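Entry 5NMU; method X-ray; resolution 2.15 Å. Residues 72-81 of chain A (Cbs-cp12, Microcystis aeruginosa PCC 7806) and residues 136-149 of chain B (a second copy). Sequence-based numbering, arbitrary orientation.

Chain A 72-81: MRVYEIMAKP
Chain B, residues 136-149: LFIEDEIEAAREDA

An irregular loop of one Cbs-cp12 copy packs against the first turns of a helix in a second copy, joining an aromatic and aliphatic patch at the helix start to a pair of arginine salt bridges about three turns further along, with 520 Å² buried in all. In chain B, B:Phe137 takes the N-cap position (phi/psi 68/17), after which the helix runs from B:Ile138 through B:Ala149 with regular i to i+4 bonds. Chain A enters extended at A:Arg73 (-108/158), turns tightly through A:Val74 to A:Ile77, and extends again from A:Met78 to a cis peptide before A:Pro81. A:Met78 N and A:Ile77 N both bond to A:Val74 O (2.9 Å each), while A:Glu76 OE2 accepts from A:Arg73 N (2.7 Å). The register runs antiparallel to the helix: the CA of A:Tyr75 lies 6.7 Å from that of B:Phe137, and the CA of A:Arg73 7.8 Å from that of B:Ala144.

A:Arg73 (m, m, t) reaches along the helix, its NE 3.3 Å from B:Ala144 CB. B:Ala144 CB lies over one face, and the acids lie at the edge of the guanidinium, near its plane: A:Arg73 NH1 donates to B:Glu147 OE2 (2.7 Å, 166°) in a salt bridge, and A:Arg73 NH2 forms another with B:Asp148 OD1 (2.9 Å). B:Glu147 is t, t and B:Asp148 m.

A:Tyr75 (p, chi2 82°) reaches obliquely across the first turn of the helix, with CD2 3.5 Å from B:Asp140 CB and OH 3.4 Å from B:Glu141 CG; both acidic residues thus offer aliphatic carbons to it. Its CB meets B:Phe137 CB at 4.1 Å.

B:Phe137 (m, chi2 -37°) packs its ring against the loop. The extended A:Met78 side chain (p, t, t) places CE over the ring face, 3.6 Å from the centroid, a CH-pi contact, while A:Lys80 O approaches the ring edge, 3.6 Å from B:Phe137 CZ.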

# COMPACT_ATOMS: atom_id res chain seq x y z
N MET A 72 2.10 -26.22 9.44
CA MET A 72 1.47 -25.35 8.39
C MET A 72 1.47 -25.96 6.96
O MET A 72 2.44 -26.61 6.54
CB MET A 72 2.16 -23.99 8.34
CG MET A 72 1.77 -23.02 9.44
SD MET A 72 2.15 -21.31 8.96
CE MET A 72 0.75 -20.77 8.00
N ARG A 73 0.41 -25.70 6.19
CA ARG A 73 0.28 -26.23 4.84
C ARG A 73 0.46 -25.13 3.80
O ARG A 73 0.27 -23.96 4.09
CB ARG A 73 -1.08 -26.88 4.65
CG ARG A 73 -1.35 -28.04 5.62
CD ARG A 73 -0.51 -29.26 5.31
NE ARG A 73 -0.82 -30.36 6.23
CZ ARG A 73 -0.39 -31.61 6.10
NH1 ARG A 73 0.40 -31.99 5.09
NH2 ARG A 73 -0.76 -32.50 7.00
N VAL A 74 0.83 -25.53 2.59
CA VAL A 74 1.08 -24.61 1.49
C VAL A 74 -0.16 -23.81 1.17
O VAL A 74 -0.07 -22.60 0.97
CB VAL A 74 1.59 -25.35 0.24
CG1 VAL A 74 1.59 -24.45 -1.01
CG2 VAL A 74 3.01 -25.84 0.49
N TYR A 75 -1.33 -24.44 1.20
CA TYR A 75 -2.56 -23.70 0.92
C TYR A 75 -2.77 -22.50 1.82
O TYR A 75 -3.43 -21.53 1.38
CB TYR A 75 -3.78 -24.61 0.95
CG TYR A 75 -4.18 -25.18 2.28
CD1 TYR A 75 -4.95 -24.43 3.18
CD2 TYR A 75 -3.87 -26.51 2.62
CE1 TYR A 75 -5.40 -24.97 4.37
CE2 TYR A 75 -4.30 -27.05 3.85
CZ TYR A 75 -5.03 -26.26 4.69
OH TYR A 75 -5.46 -26.75 5.83
N GLU A 76 -2.22 -22.53 3.04
CA GLU A 76 -2.39 -21.40 3.94
C GLU A 76 -1.54 -20.20 3.54
O GLU A 76 -1.84 -19.12 3.96
CB GLU A 76 -2.07 -21.76 5.39
CG GLU A 76 -2.87 -22.94 5.97
CD GLU A 76 -2.32 -23.36 7.31
OE1 GLU A 76 -2.44 -22.59 8.28
OE2 GLU A 76 -1.70 -24.43 7.39
N ILE A 77 -0.47 -20.37 2.75
CA ILE A 77 0.41 -19.25 2.38
C ILE A 77 0.46 -18.91 0.87
O ILE A 77 0.86 -17.80 0.51
CB ILE A 77 1.84 -19.41 2.96
CG1 ILE A 77 2.52 -20.67 2.49
CG2 ILE A 77 1.79 -19.44 4.49
CD1 ILE A 77 4.01 -20.69 2.76
N MET A 78 0.04 -19.85 0.02
CA MET A 78 0.15 -19.69 -1.41
C MET A 78 -0.74 -18.59 -1.94
O MET A 78 -1.68 -18.16 -1.27
CB MET A 78 -0.24 -20.98 -2.12
CG MET A 78 -1.72 -21.30 -2.15
SD MET A 78 -1.97 -22.99 -2.69
CE MET A 78 -3.76 -23.13 -2.49
N ALA A 79 -0.47 -18.22 -3.19
CA ALA A 79 -1.33 -17.38 -3.98
C ALA A 79 -2.02 -18.22 -5.02
O ALA A 79 -1.39 -18.78 -5.87
CB ALA A 79 -0.51 -16.28 -4.65
N LYS A 80 -3.33 -18.35 -4.95
CA LYS A 80 -4.03 -19.23 -5.86
C LYS A 80 -5.39 -18.64 -5.98
O LYS A 80 -6.02 -18.46 -4.96
CB LYS A 80 -4.14 -20.65 -5.36
CG LYS A 80 -4.84 -21.58 -6.34
CD LYS A 80 -4.87 -23.04 -5.87
CE LYS A 80 -5.76 -23.92 -6.75
NZ LYS A 80 -5.30 -25.33 -6.66
N PRO A 81 -5.86 -18.33 -7.19
CA PRO A 81 -5.02 -18.25 -8.41
C PRO A 81 -3.91 -17.22 -8.33
O PRO A 81 -3.97 -16.30 -7.54
CB PRO A 81 -6.00 -17.77 -9.50
CG PRO A 81 -7.23 -17.31 -8.78
CD PRO A 81 -7.07 -17.49 -7.30
N LEU B 136 -12.63 -21.98 0.34
CA LEU B 136 -11.51 -22.02 -0.59
C LEU B 136 -10.50 -23.04 -0.03
O LEU B 136 -10.25 -23.09 1.21
CB LEU B 136 -10.86 -20.62 -0.78
CG LEU B 136 -11.25 -19.74 -1.99
CD1 LEU B 136 -10.81 -20.34 -3.32
CD2 LEU B 136 -12.74 -19.44 -2.03
N PHE B 137 -9.99 -23.89 -0.93
CA PHE B 137 -8.95 -24.88 -0.60
C PHE B 137 -9.41 -26.01 0.36
O PHE B 137 -8.58 -26.72 0.94
CB PHE B 137 -7.70 -24.18 -0.01
CG PHE B 137 -7.28 -22.92 -0.73
CD1 PHE B 137 -7.40 -22.78 -2.13
CD2 PHE B 137 -6.73 -21.84 -0.00
CE1 PHE B 137 -7.00 -21.60 -2.77
CE2 PHE B 137 -6.32 -20.67 -0.66
CZ PHE B 137 -6.46 -20.55 -2.03
N ILE B 138 -10.72 -26.20 0.50
CA ILE B 138 -11.27 -27.26 1.33
C ILE B 138 -10.81 -28.64 0.87
O ILE B 138 -10.60 -29.51 1.71
CB ILE B 138 -12.82 -27.17 1.41
CG1 ILE B 138 -13.36 -28.12 2.49
CG2 ILE B 138 -13.50 -27.43 0.06
CD1 ILE B 138 -14.77 -27.78 2.94
N GLU B 139 -10.65 -28.83 -0.43
CA GLU B 139 -10.05 -30.06 -0.96
C GLU B 139 -8.60 -30.26 -0.52
O GLU B 139 -8.18 -31.39 -0.29
CB GLU B 139 -10.13 -30.16 -2.49
CG GLU B 139 -11.50 -30.58 -3.04
CD GLU B 139 -11.96 -31.98 -2.57
OE1 GLU B 139 -11.10 -32.83 -2.20
OE2 GLU B 139 -13.19 -32.21 -2.54
N ASP B 140 -7.83 -29.19 -0.39
CA ASP B 140 -6.48 -29.32 0.17
C ASP B 140 -6.52 -29.71 1.63
O ASP B 140 -5.73 -30.53 2.05
CB ASP B 140 -5.65 -28.05 0.01
CG ASP B 140 -5.51 -27.64 -1.46
OD1 ASP B 140 -4.95 -28.43 -2.26
OD2 ASP B 140 -6.03 -26.57 -1.80
N GLU B 141 -7.44 -29.13 2.40
CA GLU B 141 -7.60 -29.47 3.82
C GLU B 141 -7.91 -30.94 4.00
O GLU B 141 -7.40 -31.57 4.90
CB GLU B 141 -8.73 -28.69 4.44
CG GLU B 141 -8.54 -27.19 4.47
CD GLU B 141 -9.64 -26.49 5.27
OE1 GLU B 141 -9.99 -27.01 6.37
OE2 GLU B 141 -10.15 -25.45 4.77
N ILE B 142 -8.74 -31.48 3.13
CA ILE B 142 -9.07 -32.89 3.10
C ILE B 142 -7.88 -33.77 2.79
O ILE B 142 -7.71 -34.78 3.46
CB ILE B 142 -10.19 -33.20 2.10
CG1 ILE B 142 -11.50 -32.63 2.64
CG2 ILE B 142 -10.30 -34.71 1.80
CD1 ILE B 142 -12.58 -32.49 1.59
N GLU B 143 -7.07 -33.45 1.79
CA GLU B 143 -5.87 -34.29 1.59
C GLU B 143 -4.91 -34.21 2.79
O GLU B 143 -4.23 -35.19 3.09
CB GLU B 143 -5.09 -33.89 0.36
CG GLU B 143 -5.82 -34.00 -0.96
CD GLU B 143 -5.18 -33.12 -2.02
OE1 GLU B 143 -3.95 -33.24 -2.24
OE2 GLU B 143 -5.92 -32.28 -2.62
N ALA B 144 -4.80 -33.05 3.42
CA ALA B 144 -3.85 -32.84 4.52
C ALA B 144 -4.31 -33.61 5.78
O ALA B 144 -3.46 -34.13 6.51
CB ALA B 144 -3.68 -31.37 4.84
N ALA B 145 -5.62 -33.67 6.01
CA ALA B 145 -6.20 -34.45 7.11
C ALA B 145 -6.04 -35.97 6.89
O ALA B 145 -5.87 -36.72 7.85
CB ALA B 145 -7.66 -34.08 7.32
N ARG B 146 -6.10 -36.42 5.63
CA ARG B 146 -5.77 -37.81 5.26
C ARG B 146 -4.33 -38.19 5.54
O ARG B 146 -4.06 -39.24 6.11
CB ARG B 146 -5.98 -38.08 3.77
CG ARG B 146 -7.39 -38.39 3.36
CD ARG B 146 -7.40 -39.15 2.04
NE ARG B 146 -8.64 -38.88 1.34
CZ ARG B 146 -8.85 -37.89 0.46
NH1 ARG B 146 -7.88 -37.05 0.10
NH2 ARG B 146 -10.06 -37.75 -0.08
N GLU B 147 -3.42 -37.36 5.07
CA GLU B 147 -1.98 -37.49 5.36
C GLU B 147 -1.77 -37.51 6.90
O GLU B 147 -1.06 -38.38 7.42
CB GLU B 147 -1.21 -36.35 4.64
CG GLU B 147 0.31 -36.44 4.56
CD GLU B 147 0.93 -35.13 4.02
OE1 GLU B 147 0.75 -34.80 2.81
OE2 GLU B 147 1.60 -34.40 4.81
N ASP B 148 -2.46 -36.61 7.62
CA ASP B 148 -2.45 -36.60 9.10
C ASP B 148 -2.91 -37.92 9.74
O ASP B 148 -2.35 -38.35 10.74
CB ASP B 148 -3.31 -35.45 9.67
CG ASP B 148 -2.60 -34.08 9.60
OD1 ASP B 148 -1.37 -34.00 9.36
OD2 ASP B 148 -3.30 -33.05 9.80
N ALA B 149 -3.94 -38.54 9.16
CA ALA B 149 -4.45 -39.82 9.66
C ALA B 149 -3.43 -40.94 9.52
O ALA B 149 -3.15 -41.63 10.49
CB ALA B 149 -5.74 -40.19 8.93